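PDB 6N9J: clostripain-related protein from Bacteroides thetaiotaomicron, which acts as a secreted C11 (clostripain-family) cysteine protease, probably cleaving peptide bonds in protein or peptide substrates. Local coordinates for residues W234-E247 with N313-Y325. Residues are numbered along the deposited sequence; the frame is centred on the assembly and turned at random.
Sequences WTGGVSISVIKSSE and NAVIWKNTTDNNY
Strands 239-244 and 315-320 run antiparallel, their N-to-C directions 178° apart. Ile240 and Asn319 form a hydrogen-bonded pair with both bonds nearly straight, Ile240 N to Asn319 O and Asn319 N to Ile240 O each 2.9 Å. Ile316 is the extra residue of a classic beta bulge: Val242 faces both it and Trp317, taking Ile316 N on its O and giving its N to Trp317 O. The ladder ends where helix 301-314 gives way to the strand, with Lys244 N 2.7 Å from Ala314 O. Beside this end, the CB of Glu247 packs on Ala314, and a water joins its OE1 to Asn313 ND2.

On the face of Ile240 and Val242, Trp317 lies along strand 239-244 and turns its ring edge to the backbone, CZ3 3.4 Å from Ile240 O. With CG anti to the backbone N (chi1 -170°), the indole reaches back from its CB, which meets Val242 CB, to Ile240, while NE1 bonds to Glu212 of helix 206-221. At the ladder's end away from Lys244, Thr321 N bonds to Val238 O, while its OG1 accepts from Val238 N (3.2 Å) and donates to Asn323 O (2.7 Å), tying the turn after strand 315-320 to Val238 and bracing it internally. A valine here would probably leave Val238 N without this acceptor and the turn less firmly held. Asn324 OD1 and Ser239 N share a water. Another accepts from Trp234 NE1, in the plane of the indole, and from Tyr325 N. Trp234 CZ2 meets Tyr325 CD2 at 3.9 Å, the ring planes 85° apart. The two strands thus extend the mixed central sheet of the caspase-like, clan CD fold beyond strand 178-181 and bring Trp234 and Tyr325 against the bound peptide inhibitor.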
loop_
_atom_site.group_PDB
_atom_site.type_symbol
_atom_site.label_atom_id
_atom_site.label_comp_id
_atom_site.label_asym_id
_atom_site.label_seq_id
_atom_site.Cartn_x
_atom_site.Cartn_y
_atom_site.Cartn_z
ATOM N N TRP A 234 7.407 4.967 -17.300
ATOM C CA TRP A 234 7.655 3.669 -16.693
ATOM C C TRP A 234 7.200 2.531 -17.590
ATOM O O TRP A 234 5.999 2.303 -17.760
ATOM C CB TRP A 234 6.971 3.566 -15.335
ATOM C CG TRP A 234 7.617 2.561 -14.451
ATOM C CD1 TRP A 234 7.319 1.229 -14.362
ATOM C CD2 TRP A 234 8.699 2.795 -13.531
ATOM N NE1 TRP A 234 8.146 0.623 -13.437
ATOM C CE2 TRP A 234 8.995 1.562 -12.911
ATOM C CE3 TRP A 234 9.432 3.930 -13.163
ATOM C CZ2 TRP A 234 9.994 1.432 -11.947
ATOM C CZ3 TRP A 234 10.423 3.802 -12.206
ATOM C CH2 TRP A 234 10.696 2.562 -11.609
ATOM N N THR A 235 8.178 1.820 -18.152
ATOM C CA THR A 235 7.925 0.667 -19.010
ATOM C C THR A 235 8.197 -0.656 -18.272
ATOM O O THR A 235 8.121 -1.739 -18.858
ATOM C CB THR A 235 8.790 0.726 -20.296
ATOM O OG1 THR A 235 10.185 0.738 -19.952
ATOM C CG2 THR A 235 8.470 1.981 -21.109
ATOM N N GLY A 236 8.493 -0.562 -16.978
ATOM C CA GLY A 236 8.887 -1.724 -16.196
ATOM C C GLY A 236 7.753 -2.561 -15.620
ATOM O O GLY A 236 8.013 -3.552 -14.941
ATOM N N GLY A 237 6.505 -2.172 -15.886
ATOM C CA GLY A 237 5.354 -2.923 -15.408
ATOM C C GLY A 237 5.009 -2.691 -13.944
ATOM O O GLY A 237 5.507 -1.756 -13.312
ATOM N N VAL A 238 4.133 -3.538 -13.410
ATOM C CA VAL A 238 3.654 -3.417 -12.032
ATOM C C VAL A 238 2.928 -4.692 -11.625
ATOM O O VAL A 238 2.475 -5.450 -12.472
ATOM C CB VAL A 238 2.693 -2.206 -11.843
ATOM C CG1 VAL A 238 1.295 -2.523 -12.364
ATOM C CG2 VAL A 238 2.611 -1.809 -10.377
ATOM N N SER A 239 2.822 -4.921 -10.323
ATOM C CA SER A 239 2.014 -6.004 -9.792
ATOM C C SER A 239 1.140 -5.499 -8.653
ATOM O O SER A 239 1.616 -4.790 -7.759
ATOM C CB SER A 239 2.907 -7.138 -9.302
ATOM O OG SER A 239 3.698 -6.682 -8.231
ATOM N N ILE A 240 -0.136 -5.863 -8.677
ATOM C CA ILE A 240 -1.104 -5.337 -7.712
ATOM C C ILE A 240 -2.046 -6.452 -7.282
ATOM O O ILE A 240 -2.358 -7.322 -8.076
ATOM C CB ILE A 240 -1.935 -4.154 -8.317
ATOM C CG1 ILE A 240 -1.029 -2.995 -8.722
ATOM C CG2 ILE A 240 -3.009 -3.653 -7.345
ATOM C CD1 ILE A 240 -0.484 -2.200 -7.542
ATOM N N SER A 241 -2.478 -6.430 -6.024
ATOM C CA SER A 241 -3.573 -7.284 -5.573
ATOM C C SER A 241 -4.513 -6.554 -4.602
ATOM O O SER A 241 -4.241 -5.431 -4.166
ATOM C CB SER A 241 -3.028 -8.562 -4.912
ATOM O OG SER A 241 -2.346 -8.272 -3.699
ATOM N N VAL A 242 -5.629 -7.206 -4.282
ATOM C CA VAL A 242 -6.624 -6.676 -3.356
ATOM C C VAL A 242 -6.946 -7.740 -2.313
ATOM O O VAL A 242 -7.377 -8.846 -2.657
ATOM C CB VAL A 242 -7.946 -6.266 -4.076
ATOM C CG1 VAL A 242 -9.024 -5.921 -3.066
ATOM C CG2 VAL A 242 -7.720 -5.106 -5.020
ATOM N N ILE A 243 -6.728 -7.408 -1.045
ATOM C CA ILE A 243 -7.051 -8.305 0.051
ATOM C C ILE A 243 -8.325 -7.853 0.769
ATOM O O ILE A 243 -8.443 -6.682 1.129
ATOM C CB ILE A 243 -5.904 -8.371 1.046
ATOM C CG1 ILE A 243 -4.692 -9.039 0.390
ATOM C CG2 ILE A 243 -6.331 -9.099 2.320
ATOM C CD1 ILE A 243 -3.461 -8.994 1.245
ATOM N N LYS A 244 -9.270 -8.785 0.943
ATOM C CA LYS A 244 -10.524 -8.566 1.678
ATOM C C LYS A 244 -10.338 -8.936 3.148
ATOM O O LYS A 244 -10.206 -10.129 3.491
ATOM C CB LYS A 244 -11.651 -9.400 1.055
ATOM C CG LYS A 244 -13.054 -9.130 1.599
ATOM C CD LYS A 244 -14.074 -10.032 0.927
ATOM C CE LYS A 244 -15.496 -9.511 1.076
ATOM N NZ LYS A 244 -15.906 -9.354 2.496
ATOM N N SER A 245 -10.327 -7.928 4.018
ATOM C CA SER A 245 -9.832 -8.113 5.386
ATOM C C SER A 245 -10.718 -9.000 6.257
ATOM O O SER A 245 -10.235 -9.647 7.195
ATOM C CB SER A 245 -9.638 -6.754 6.065
ATOM O OG SER A 245 -10.863 -6.216 6.522
ATOM N N SER A 246 -12.009 -9.052 5.944
ATOM C CA SER A 246 -12.925 -9.864 6.726
ATOM C C SER A 246 -12.619 -11.357 6.579
ATOM O O SER A 246 -13.099 -12.157 7.362
ATOM C CB SER A 246 -14.385 -9.583 6.332
ATOM O OG SER A 246 -14.700 -10.078 5.038
ATOM N N GLU A 247 -11.809 -11.719 5.583
ATOM C CA GLU A 247 -11.477 -13.132 5.313
ATOM C C GLU A 247 -10.134 -13.599 5.901
ATOM O O GLU A 247 -9.767 -14.787 5.770
ATOM C CB GLU A 247 -11.483 -13.387 3.799
ATOM C CG GLU A 247 -12.799 -13.024 3.113
ATOM C CD GLU A 247 -13.996 -13.690 3.772
ATOM O OE1 GLU A 247 -14.007 -14.938 3.888
ATOM O OE2 GLU A 247 -14.914 -12.960 4.198
ATOM N N ASN A 313 -10.587 -16.678 -1.121
ATOM C CA ASN A 313 -11.577 -15.797 -0.494
ATOM C C ASN A 313 -10.995 -14.475 -0.006
ATOM O O ASN A 313 -11.701 -13.461 0.037
ATOM C CB ASN A 313 -12.252 -16.496 0.693
ATOM C CG ASN A 313 -13.232 -17.574 0.264
ATOM O OD1 ASN A 313 -13.603 -17.665 -0.904
ATOM N ND2 ASN A 313 -13.658 -18.395 1.216
ATOM N N ALA A 314 -9.721 -14.488 0.385
ATOM C CA ALA A 314 -9.107 -13.292 0.954
ATOM C C ALA A 314 -8.432 -12.434 -0.107
ATOM O O ALA A 314 -8.494 -11.207 -0.041
ATOM C CB ALA A 314 -8.107 -13.667 2.038
ATOM N N VAL A 315 -7.765 -13.074 -1.067
ATOM C CA VAL A 315 -7.085 -12.339 -2.137
ATOM C C VAL A 315 -8.013 -12.318 -3.342
ATOM O O VAL A 315 -8.010 -13.246 -4.133
ATOM C CB VAL A 315 -5.719 -12.987 -2.512
ATOM C CG1 VAL A 315 -5.000 -12.173 -3.597
ATOM C CG2 VAL A 315 -4.837 -13.166 -1.260
ATOM N N ILE A 316 -8.827 -11.272 -3.482
ATOM C CA ILE A 316 -9.933 -11.342 -4.439
ATOM C C ILE A 316 -9.607 -10.774 -5.825
ATOM O O ILE A 316 -10.398 -10.887 -6.755
ATOM C CB ILE A 316 -11.187 -10.624 -3.885
ATOM C CG1 ILE A 316 -10.910 -9.144 -3.633
ATOM C CG2 ILE A 316 -11.657 -11.292 -2.596
ATOM C CD1 ILE A 316 -12.160 -8.371 -3.291
ATOM N N TRP A 317 -8.433 -10.182 -5.973
ATOM C CA TRP A 317 -8.055 -9.585 -7.243
ATOM C C TRP A 317 -6.535 -9.601 -7.278
ATOM O O TRP A 317 -5.915 -9.293 -6.267
ATOM C CB TRP A 317 -8.617 -8.145 -7.369
ATOM C CG TRP A 317 -8.479 -7.556 -8.754
ATOM C CD1 TRP A 317 -9.443 -7.488 -9.721
ATOM C CD2 TRP A 317 -7.290 -6.986 -9.331
ATOM N NE1 TRP A 317 -8.930 -6.913 -10.861
ATOM C CE2 TRP A 317 -7.616 -6.599 -10.650
ATOM C CE3 TRP A 317 -5.995 -6.759 -8.857
ATOM C CZ2 TRP A 317 -6.691 -5.987 -11.493
ATOM C CZ3 TRP A 317 -5.071 -6.168 -9.702
ATOM C CH2 TRP A 317 -5.427 -5.786 -11.007
ATOM N N LYS A 318 -5.931 -9.975 -8.409
ATOM C CA LYS A 318 -4.482 -9.775 -8.587
ATOM C C LYS A 318 -4.106 -9.720 -10.062
ATOM O O LYS A 318 -4.776 -10.307 -10.916
ATOM C CB LYS A 318 -3.672 -10.867 -7.891
ATOM C CG LYS A 318 -3.760 -12.217 -8.585
ATOM C CD LYS A 318 -3.046 -13.284 -7.791
ATOM C CE LYS A 318 -3.446 -14.659 -8.280
ATOM N NZ LYS A 318 -3.141 -14.795 -9.722
ATOM N N ASN A 319 -3.036 -8.991 -10.361
ATOM C CA ASN A 319 -2.511 -8.971 -11.715
ATOM C C ASN A 319 -1.085 -8.460 -11.720
ATOM O O ASN A 319 -0.712 -7.626 -10.903
ATOM C CB ASN A 319 -3.381 -8.112 -12.632
ATOM C CG ASN A 319 -3.670 -8.789 -13.954
ATOM O OD1 ASN A 319 -2.915 -9.653 -14.395
ATOM N ND2 ASN A 319 -4.767 -8.400 -14.597
ATOM N N THR A 320 -0.285 -8.976 -12.643
ATOM C CA THR A 320 1.095 -8.543 -12.781
ATOM C C THR A 320 1.518 -8.643 -14.236
ATOM O O THR A 320 1.036 -9.481 -14.981
ATOM C CB THR A 320 2.053 -9.381 -11.910
ATOM O OG1 THR A 320 3.391 -8.866 -12.014
ATOM C CG2 THR A 320 2.041 -10.855 -12.344
ATOM N N THR A 321 2.409 -7.756 -14.647
ATOM C CA THR A 321 3.118 -7.949 -15.897
ATOM C C THR A 321 4.111 -9.104 -15.683
ATOM O O THR A 321 4.418 -9.444 -14.541
ATOM C CB THR A 321 3.821 -6.657 -16.326
ATOM O OG1 THR A 321 4.531 -6.112 -15.203
ATOM C CG2 THR A 321 2.784 -5.642 -16.774
ATOM N N ASP A 322 4.596 -9.722 -16.754
ATOM C CA ASP A 322 5.442 -10.918 -16.606
ATOM C C ASP A 322 6.729 -10.627 -15.826
ATOM O O ASP A 322 7.223 -11.474 -15.085
ATOM C CB ASP A 322 5.775 -11.511 -17.976
ATOM C CG ASP A 322 4.545 -12.073 -18.682
ATOM O OD1 ASP A 322 3.676 -12.657 -17.994
ATOM O OD2 ASP A 322 4.444 -11.923 -19.921
ATOM N N ASN A 323 7.253 -9.421 -15.995
ATOM C CA ASN A 323 8.389 -8.952 -15.218
ATOM C C ASN A 323 7.993 -7.685 -14.482
ATOM O O ASN A 323 7.026 -7.014 -14.868
ATOM C CB ASN A 323 9.607 -8.677 -16.118
ATOM C CG ASN A 323 10.130 -9.919 -16.814
ATOM O OD1 ASN A 323 10.001 -11.035 -16.311
ATOM N ND2 ASN A 323 10.745 -9.727 -17.977
ATOM N N ASN A 324 8.719 -7.383 -13.406
ATOM C CA ASN A 324 8.655 -6.085 -12.734
ATOM C C ASN A 324 10.075 -5.541 -12.602
ATOM O O ASN A 324 11.031 -6.318 -12.541
ATOM C CB ASN A 324 8.008 -6.201 -11.350
ATOM C CG ASN A 324 6.506 -6.049 -11.383
ATOM O OD1 ASN A 324 5.925 -5.352 -10.552
ATOM N ND2 ASN A 324 5.866 -6.694 -12.351
ATOM N N TYR A 325 10.219 -4.221 -12.551
ATOM C CA TYR A 325 11.522 -3.617 -12.299
ATOM C C TYR A 325 11.831 -3.646 -10.804
ATOM O O TYR A 325 10.987 -3.294 -9.987
ATOM C CB TYR A 325 11.561 -2.188 -12.831
ATOM C CG TYR A 325 12.925 -1.503 -12.754
ATOM C CD1 TYR A 325 13.849 -1.643 -13.774
ATOM C CD2 TYR A 325 13.262 -0.693 -11.666
ATOM C CE1 TYR A 325 15.081 -1.007 -13.713
ATOM C CE2 TYR A 325 14.478 -0.050 -11.597
ATOM C CZ TYR A 325 15.386 -0.207 -12.622
ATOM O OH TYR A 325 16.606 0.429 -12.559
HETATM O O HOH W 1 8.012 -2.136 -12.403
HETATM O O HOH W 2 4.955 -3.464 -8.919
HETATM O O HOH W 3 -13.062 -17.251 4.100
#